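Local coordinates for protein inositol-3-phosphate synthase (Caenorhabditis elegans, PDB 1VKO) that binds nicotinamide-adenine-dinucleotide in a Rossmann-type domain and belongs to the inositol-phosphate synthase family, at residues Arg75-Gly83 with His238-Ala249. Sequence-based numbering, arbitrary orientation.
Sequences RKTGLLLVG and HELECVIVLWTA. With NAD (nicotinamide-adenine-dinucleotide), chain G.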
ATOM      1  N   ARG A  75     -31.686 -30.645 -14.784  1.00 34.16           N
ATOM      2  CA  ARG A  75     -31.636 -32.057 -14.415  1.00 33.12           C
ATOM      3  C   ARG A  75     -31.183 -32.262 -12.961  1.00 34.20           C
ATOM      4  O   ARG A  75     -30.520 -31.383 -12.371  1.00 33.90           O
ATOM      5  CB  ARG A  75     -30.700 -32.802 -15.355  1.00 31.57           C
ATOM      6  CG  ARG A  75     -31.348 -33.220 -16.662  1.00 37.27           C
ATOM      7  CD  ARG A  75     -31.294 -32.148 -17.747  1.00 41.72           C
ATOM      8  NE  ARG A  75     -31.777 -32.635 -19.045  1.00 41.18           N
ATOM      9  CZ  ARG A  75     -31.018 -32.821 -20.114  1.00 31.27           C
ATOM     10  NH1 ARG A  75     -29.712 -32.570 -20.085  1.00 38.11           N
ATOM     11  NH2 ARG A  75     -31.569 -33.247 -21.225  1.00 42.52           N
ATOM     12  N   LYS A  76     -31.547 -33.417 -12.385  1.00 32.34           N
ATOM     13  CA  LYS A  76     -31.128 -33.766 -11.019  1.00 28.80           C
ATOM     14  C   LYS A  76     -29.636 -34.014 -11.023  1.00 26.91           C
ATOM     15  O   LYS A  76     -29.150 -34.869 -11.768  1.00 29.80           O
ATOM     16  CB  LYS A  76     -31.869 -34.988 -10.487  1.00 25.34           C
ATOM     17  CG  LYS A  76     -31.738 -35.130  -8.976  1.00 25.01           C
ATOM     18  CD  LYS A  76     -32.309 -36.452  -8.456  1.00 16.48           C
ATOM     19  CE  LYS A  76     -32.175 -36.482  -6.943  1.00 30.77           C
ATOM     20  NZ  LYS A  76     -32.486 -37.812  -6.360  1.00 33.94           N
ATOM     21  N   THR A  77     -28.912 -33.283 -10.193  1.00 24.55           N
ATOM     22  CA  THR A  77     -27.459 -33.116 -10.396  1.00 22.18           C
ATOM     23  C   THR A  77     -26.580 -33.467  -9.203  1.00 20.35           C
ATOM     24  O   THR A  77     -26.708 -32.901  -8.130  1.00 19.95           O
ATOM     25  CB  THR A  77     -27.197 -31.669 -10.878  1.00 22.56           C
ATOM     26  OG1 THR A  77     -27.772 -31.525 -12.179  1.00 22.32           O
ATOM     27  CG2 THR A  77     -25.720 -31.379 -11.118  1.00 15.21           C
ATOM     28  N   GLY A  78     -25.683 -34.421  -9.402  1.00 21.57           N
ATOM     29  CA  GLY A  78     -24.704 -34.759  -8.368  1.00 20.11           C
ATOM     30  C   GLY A  78     -23.357 -34.168  -8.726  1.00 20.14           C
ATOM     31  O   GLY A  78     -22.976 -34.160  -9.900  1.00 18.22           O
ATOM     32  N   LEU A  79     -22.645 -33.688  -7.706  1.00 20.06           N
ATOM     33  CA  LEU A  79     -21.258 -33.196  -7.862  1.00 21.09           C
ATOM     34  C   LEU A  79     -20.304 -33.965  -6.975  1.00 18.22           C
ATOM     35  O   LEU A  79     -20.519 -34.085  -5.741  1.00 15.57           O
ATOM     36  CB  LEU A  79     -21.142 -31.659  -7.597  1.00 20.76           C
ATOM     37  CG  LEU A  79     -19.746 -30.979  -7.619  1.00 24.07           C
ATOM     38  CD1 LEU A  79     -19.133 -31.035  -9.007  1.00 18.25           C
ATOM     39  CD2 LEU A  79     -19.815 -29.535  -7.183  1.00 22.03           C
ATOM     40  N   LEU A  80     -19.242 -34.464  -7.609  1.00 17.09           N
ATOM     41  CA  LEU A  80     -18.224 -35.224  -6.918  1.00 18.90           C
ATOM     42  C   LEU A  80     -16.903 -34.484  -6.880  1.00 19.02           C
ATOM     43  O   LEU A  80     -16.272 -34.248  -7.934  1.00 18.40           O
ATOM     44  CB  LEU A  80     -17.990 -36.579  -7.612  1.00 17.49           C
ATOM     45  CG  LEU A  80     -19.078 -37.630  -7.606  1.00 16.79           C
ATOM     46  CD1 LEU A  80     -18.921 -38.555  -8.820  1.00 10.48           C
ATOM     47  CD2 LEU A  80     -19.024 -38.399  -6.312  1.00 24.84           C
ATOM     48  N   LEU A  81     -16.426 -34.168  -5.678  1.00 20.45           N
ATOM     49  CA  LEU A  81     -15.193 -33.368  -5.614  1.00 19.12           C
ATOM     50  C   LEU A  81     -14.037 -34.218  -5.240  1.00 17.68           C
ATOM     51  O   LEU A  81     -14.109 -35.009  -4.291  1.00 24.22           O
ATOM     52  CB  LEU A  81     -15.332 -32.196  -4.639  1.00 18.28           C
ATOM     53  CG  LEU A  81     -16.551 -31.277  -4.831  1.00 21.74           C
ATOM     54  CD1 LEU A  81     -16.659 -30.174  -3.798  1.00 21.17           C
ATOM     55  CD2 LEU A  81     -16.520 -30.665  -6.211  1.00  8.51           C
ATOM     56  N   VAL A  82     -12.959 -34.063  -5.971  1.00 19.60           N
ATOM     57  CA  VAL A  82     -11.703 -34.654  -5.536  1.00 18.34           C
ATOM     58  C   VAL A  82     -11.023 -33.650  -4.647  1.00 21.89           C
ATOM     59  O   VAL A  82     -10.870 -32.463  -5.008  1.00 22.63           O
ATOM     60  CB  VAL A  82     -10.823 -35.078  -6.702  1.00 14.17           C
ATOM     61  CG1 VAL A  82      -9.709 -35.986  -6.202  1.00 12.70           C
ATOM     62  CG2 VAL A  82     -11.680 -35.783  -7.767  1.00 13.64           C
ATOM     63  N   GLY A  83     -10.639 -34.115  -3.467  1.00 24.39           N
ATOM     64  CA  GLY A  83     -10.234 -33.212  -2.401  1.00 22.48           C
ATOM     65  C   GLY A  83     -11.476 -32.732  -1.652  1.00 22.95           C
ATOM     66  O   GLY A  83     -11.570 -31.581  -1.288  1.00 25.80           O
ATOM     67  N   HIS A 238     -28.639 -41.860  -5.939  1.00 31.25           N
ATOM     68  CA  HIS A 238     -29.455 -40.635  -5.877  1.00 28.72           C
ATOM     69  C   HIS A 238     -30.215 -40.404  -7.176  1.00 26.86           C
ATOM     70  O   HIS A 238     -30.901 -39.406  -7.318  1.00 27.93           O
ATOM     71  CB  HIS A 238     -28.622 -39.392  -5.548  1.00 29.01           C
ATOM     72  CG  HIS A 238     -27.958 -39.423  -4.207  1.00 25.94           C
ATOM     73  ND1 HIS A 238     -26.628 -39.747  -4.046  1.00 27.25           N
ATOM     74  CD2 HIS A 238     -28.423 -39.123  -2.971  1.00 26.73           C
ATOM     75  CE1 HIS A 238     -26.306 -39.667  -2.768  1.00 29.74           C
ATOM     76  NE2 HIS A 238     -27.377 -39.287  -2.094  1.00 19.57           N
ATOM     77  N   GLU A 239     -30.069 -41.307  -8.132  1.00 25.78           N
ATOM     78  CA  GLU A 239     -30.934 -41.310  -9.300  1.00 29.11           C
ATOM     79  C   GLU A 239     -30.728 -40.021 -10.099  1.00 27.61           C
ATOM     80  O   GLU A 239     -31.682 -39.373 -10.543  1.00 29.30           O
ATOM     81  CB  GLU A 239     -32.392 -41.474  -8.846  1.00 28.59           C
ATOM     82  CG  GLU A 239     -33.175 -42.518  -9.602  1.00 39.07           C
ATOM     83  CD  GLU A 239     -34.193 -43.201  -8.701  1.00 49.16           C
ATOM     84  OE1 GLU A 239     -35.055 -42.508  -8.109  1.00 46.08           O
ATOM     85  OE2 GLU A 239     -34.107 -44.438  -8.569  1.00 52.81           O
ATOM     86  N   LEU A 240     -29.460 -39.676 -10.278  1.00 29.28           N
ATOM     87  CA  LEU A 240     -29.017 -38.425 -10.887  1.00 26.04           C
ATOM     88  C   LEU A 240     -29.085 -38.463 -12.398  1.00 25.81           C
ATOM     89  O   LEU A 240     -28.762 -39.463 -13.015  1.00 26.44           O
ATOM     90  CB  LEU A 240     -27.565 -38.179 -10.494  1.00 25.23           C
ATOM     91  CG  LEU A 240     -27.291 -38.153  -8.990  1.00 26.04           C
ATOM     92  CD1 LEU A 240     -25.802 -38.225  -8.729  1.00 11.36           C
ATOM     93  CD2 LEU A 240     -27.906 -36.921  -8.307  1.00 23.46           C
ATOM     94  N   GLU A 241     -29.471 -37.353 -13.001  1.00 27.20           N
ATOM     95  CA  GLU A 241     -29.418 -37.246 -14.448  1.00 28.84           C
ATOM     96  C   GLU A 241     -28.191 -36.505 -14.952  1.00 29.22           C
ATOM     97  O   GLU A 241     -27.917 -36.580 -16.143  1.00 32.25           O
ATOM     98  CB  GLU A 241     -30.668 -36.555 -14.987  1.00 30.62           C
ATOM     99  CG  GLU A 241     -31.986 -37.259 -14.681  1.00 37.23           C
ATOM    100  CD  GLU A 241     -33.110 -36.257 -14.553  1.00 48.91           C
ATOM    101  OE1 GLU A 241     -33.504 -35.674 -15.586  1.00 55.48           O
ATOM    102  OE2 GLU A 241     -33.578 -36.031 -13.416  1.00 55.98           O
ATOM    103  N   CYS A 242     -27.493 -35.759 -14.084  1.00 25.34           N
ATOM    104  CA  CYS A 242     -26.221 -35.095 -14.460  1.00 25.02           C
ATOM    105  C   CYS A 242     -25.187 -35.309 -13.376  1.00 22.78           C
ATOM    106  O   CYS A 242     -25.420 -34.982 -12.211  1.00 21.59           O
ATOM    107  CB  CYS A 242     -26.404 -33.591 -14.677  1.00 26.46           C
ATOM    108  SG  CYS A 242     -24.987 -32.743 -15.426  1.00 31.00           S
ATOM    109  N   VAL A 243     -24.043 -35.867 -13.756  1.00 21.72           N
ATOM    110  CA  VAL A 243     -22.972 -36.110 -12.796  1.00 21.91           C
ATOM    111  C   VAL A 243     -21.789 -35.276 -13.262  1.00 22.18           C
ATOM    112  O   VAL A 243     -21.389 -35.369 -14.430  1.00 20.27           O
ATOM    113  CB  VAL A 243     -22.562 -37.610 -12.751  1.00 19.72           C
ATOM    114  CG1 VAL A 243     -21.401 -37.828 -11.827  1.00 13.58           C
ATOM    115  CG2 VAL A 243     -23.718 -38.452 -12.296  1.00 27.35           C
ATOM    116  N   ILE A 244     -21.259 -34.463 -12.355  1.00 20.76           N
ATOM    117  CA  ILE A 244     -20.082 -33.660 -12.631  1.00 21.24           C
ATOM    118  C   ILE A 244     -19.025 -34.045 -11.607  1.00 22.00           C
ATOM    119  O   ILE A 244     -19.322 -34.153 -10.403  1.00 18.98           O
ATOM    120  CB  ILE A 244     -20.385 -32.146 -12.542  1.00 21.01           C
ATOM    121  CG1 ILE A 244     -21.455 -31.753 -13.530  1.00 14.93           C
ATOM    122  CG2 ILE A 244     -19.087 -31.287 -12.794  1.00 24.98           C
ATOM    123  CD1 ILE A 244     -22.331 -30.563 -13.024  1.00 21.03           C
ATOM    124  N   VAL A 245     -17.810 -34.287 -12.105  1.00 22.09           N
ATOM    125  CA  VAL A 245     -16.661 -34.524 -11.275  1.00 21.62           C
ATOM    126  C   VAL A 245     -15.725 -33.319 -11.356  1.00 25.48           C
ATOM    127  O   VAL A 245     -15.465 -32.772 -12.445  1.00 24.88           O
ATOM    128  CB  VAL A 245     -15.915 -35.765 -11.717  1.00 25.99           C
ATOM    129  CG1 VAL A 245     -14.466 -35.810 -11.049  1.00  8.62           C
ATOM    130  CG2 VAL A 245     -16.756 -36.993 -11.406  1.00  9.63           C
ATOM    131  N   LEU A 246     -15.215 -32.898 -10.206  1.00 25.14           N
ATOM    132  CA  LEU A 246     -14.426 -31.671 -10.164  1.00 22.64           C
ATOM    133  C   LEU A 246     -13.242 -31.820  -9.228  1.00 23.45           C
ATOM    134  O   LEU A 246     -13.389 -32.236  -8.059  1.00 22.76           O
ATOM    135  CB  LEU A 246     -15.313 -30.475  -9.758  1.00 22.65           C
ATOM    136  CG  LEU A 246     -14.698 -29.080  -9.742  1.00 23.34           C
ATOM    137  CD1 LEU A 246     -15.734 -27.969 -10.141  1.00 14.94           C
ATOM    138  CD2 LEU A 246     -14.063 -28.809  -8.366  1.00 11.78           C
ATOM    139  N   TRP A 247     -12.068 -31.482  -9.759  1.00 20.86           N
ATOM    140  CA  TRP A 247     -10.835 -31.555  -9.027  1.00 21.00           C
ATOM    141  C   TRP A 247     -10.558 -30.265  -8.235  1.00 21.36           C
ATOM    142  O   TRP A 247     -10.313 -29.170  -8.806  1.00 21.04           O
ATOM    143  CB  TRP A 247      -9.679 -31.829 -10.000  1.00 23.04           C
ATOM    144  CG  TRP A 247      -8.371 -31.964  -9.293  1.00 19.94           C
ATOM    145  CD1 TRP A 247      -7.596 -30.950  -8.785  1.00 30.30           C
ATOM    146  CD2 TRP A 247      -7.691 -33.184  -8.979  1.00 21.99           C
ATOM    147  NE1 TRP A 247      -6.479 -31.471  -8.176  1.00 25.33           N
ATOM    148  CE2 TRP A 247      -6.508 -32.838  -8.275  1.00 21.45           C
ATOM    149  CE3 TRP A 247      -7.966 -34.552  -9.207  1.00 23.19           C
ATOM    150  CZ2 TRP A 247      -5.590 -33.800  -7.826  1.00 14.75           C
ATOM    151  CZ3 TRP A 247      -7.086 -35.499  -8.719  1.00 21.93           C
ATOM    152  CH2 TRP A 247      -5.891 -35.116  -8.057  1.00 29.77           C
ATOM    153  N   THR A 248     -10.551 -30.420  -6.924  1.00 17.08           N
ATOM    154  CA  THR A 248     -10.182 -29.368  -6.007  1.00 16.82           C
ATOM    155  C   THR A 248      -9.332 -29.977  -4.873  1.00 21.90           C
ATOM    156  O   THR A 248      -9.430 -29.574  -3.706  1.00 22.58           O
ATOM    157  CB  THR A 248     -11.437 -28.604  -5.464  1.00 19.05           C
ATOM    158  OG1 THR A 248     -11.011 -27.606  -4.531  1.00 22.28           O
ATOM    159  CG2 THR A 248     -12.405 -29.506  -4.622  1.00  7.28           C
ATOM    160  N   ALA A 249      -8.510 -30.962  -5.241  1.00 19.74           N
ATOM    161  CA  ALA A 249      -7.445 -31.497  -4.391  1.00 20.82           C
ATOM    162  C   ALA A 249      -6.084 -30.801  -4.669  1.00 19.54           C
ATOM    163  O   ALA A 249      -6.004 -29.888  -5.453  1.00 22.09           O
ATOM    164  CB  ALA A 249      -7.330 -33.010  -4.623  1.00 20.78           C
TER
HETATM  165  PA  NAD G 601      -6.570 -27.995   0.582  1.00 25.23           P
HETATM  166  O1A NAD G 601      -5.309 -28.596   0.985  1.00 15.07           O
HETATM  167  O2A NAD G 601      -7.235 -27.450   1.778  1.00 18.41           O
HETATM  168  O5B NAD G 601      -7.407 -29.113  -0.168  1.00 28.60           O
HETATM  169  C5B NAD G 601      -6.764 -30.209  -0.747  1.00 24.71           C
HETATM  170  C4B NAD G 601      -7.465 -31.461  -0.254  1.00 16.86           C
HETATM  171  O4B NAD G 601      -7.333 -32.459  -1.241  1.00 27.42           O
HETATM  172  C3B NAD G 601      -6.847 -32.009   1.001  1.00 19.58           C
HETATM  173  O3B NAD G 601      -7.946 -32.528   1.732  1.00 17.06           O
HETATM  174  C2B NAD G 601      -6.032 -33.197   0.576  1.00 17.79           C
HETATM  175  O2B NAD G 601      -6.315 -34.199   1.551  1.00 24.24           O
HETATM  176  C1B NAD G 601      -6.718 -33.603  -0.725  1.00 17.26           C
HETATM  177  N9A NAD G 601      -5.963 -34.364  -1.754  1.00 16.04           N
HETATM  178  C8A NAD G 601      -4.662 -34.266  -2.145  1.00 29.17           C
HETATM  179  N7A NAD G 601      -4.437 -35.191  -3.104  1.00 22.19           N
HETATM  180  C5A NAD G 601      -5.556 -35.897  -3.352  1.00 27.77           C
HETATM  181  C6A NAD G 601      -5.868 -36.974  -4.199  1.00 32.19           C
HETATM  182  N6A NAD G 601      -4.967 -37.586  -4.985  1.00 28.02           N
HETATM  183  N1A NAD G 601      -7.141 -37.483  -4.174  1.00 14.67           N
HETATM  184  C2A NAD G 601      -8.078 -36.976  -3.320  1.00 25.60           C
HETATM  185  N3A NAD G 601      -7.741 -35.964  -2.480  1.00 14.80           N
HETATM  186  C4A NAD G 601      -6.512 -35.407  -2.484  1.00 27.36           C
HETATM  187  O3  NAD G 601      -6.368 -26.864  -0.561  1.00 18.80           O
HETATM  188  PN  NAD G 601      -7.602 -25.972  -1.028  1.00 17.82           P
HETATM  189  O1N NAD G 601      -8.836 -26.753  -0.747  1.00 34.71           O
HETATM  190  O2N NAD G 601      -7.440 -24.648  -0.423  1.00 16.31           O
HETATM  191  O5D NAD G 601      -7.529 -25.927  -2.648  1.00 21.97           O
HETATM  192  C5D NAD G 601      -7.333 -27.110  -3.402  1.00 24.86           C
HETATM  193  C4D NAD G 601      -6.768 -26.873  -4.816  1.00 24.67           C
HETATM  194  O4D NAD G 601      -7.471 -25.839  -5.460  1.00 27.08           O
HETATM  195  C3D NAD G 601      -5.288 -26.477  -4.843  1.00 23.94           C
HETATM  196  O3D NAD G 601      -4.669 -27.135  -5.913  1.00 29.51           O
HETATM  197  C2D NAD G 601      -5.323 -25.025  -5.247  1.00 31.80           C
HETATM  198  O2D NAD G 601      -4.207 -24.575  -5.998  1.00 36.09           O
HETATM  199  C1D NAD G 601      -6.549 -24.998  -6.119  1.00 28.92           C
HETATM  200  N1N NAD G 601      -6.920 -23.592  -6.228  1.00 25.40           N
HETATM  201  C2N NAD G 601      -7.282 -22.897  -5.116  1.00 13.40           C
HETATM  202  C3N NAD G 601      -7.599 -21.563  -5.242  1.00 19.34           C
HETATM  203  C7N NAD G 601      -8.340 -20.965  -4.106  1.00 25.56           C
HETATM  204  O7N NAD G 601      -8.523 -21.815  -2.990  1.00 31.73           O
HETATM  205  N7N NAD G 601      -8.803 -19.712  -4.192  1.00 25.15           N
HETATM  206  C4N NAD G 601      -7.572 -20.923  -6.496  1.00 16.31           C
HETATM  207  C5N NAD G 601      -7.185 -21.641  -7.606  1.00 15.55           C
HETATM  208  C6N NAD G 601      -6.846 -22.995  -7.462  1.00 18.21           C
HETATM  209  O   HOH W   1     -10.643 -29.143  -1.252  1.00 22.29           O
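V82 and W247 meet through their first torsions: V82 CG1 is anti to its backbone N (chi1 -166°) and W247 holds CG in the same relation (chi1 -178°), which brings V82 CG1 obliquely to CZ3 of the W247 indole at 3.7 Å. The pair stands at the C-terminal end of two adjacent parallel strands, 77-82 and 242-247, in the five-stranded parallel sheet of a Rossmann-type domain. Their segment axes run 20° apart, and the register is proved by alternating bonds: G78, L80 and V82 donate to the carbonyls of C242, I244 and L246, while I244, L246 and T248 donate back to G78, L80 and V82. The L80 N-H...O=C I244 bond is nearly straight.

On the face of L80, V243 and V245, L80 CD1 reaches V245 CG2 at 3.7 Å, and helix 220-238 packs over it through I231 and F234. The other face carries L79, I244, L81 and L246, with L79 lying against helix 440-458; L81 and L246 run side by side, and L81 CD2 lies 3.8 Å from L246 CB. At the start of the strands K76 O accepts from both E241 N and C242 N.

The C-terminal ends of the strands, with G83, T248 and A249 just after them, form part of the dinucleotide pocket. V82 CG1 lies 3.5 Å from C2A of the NAD adenine. G83 CA comes within 3.2 Å of O4B of the adenine-side ribose. O3D of the nicotinamide-side ribose donates to A249 O at 3.1 Å.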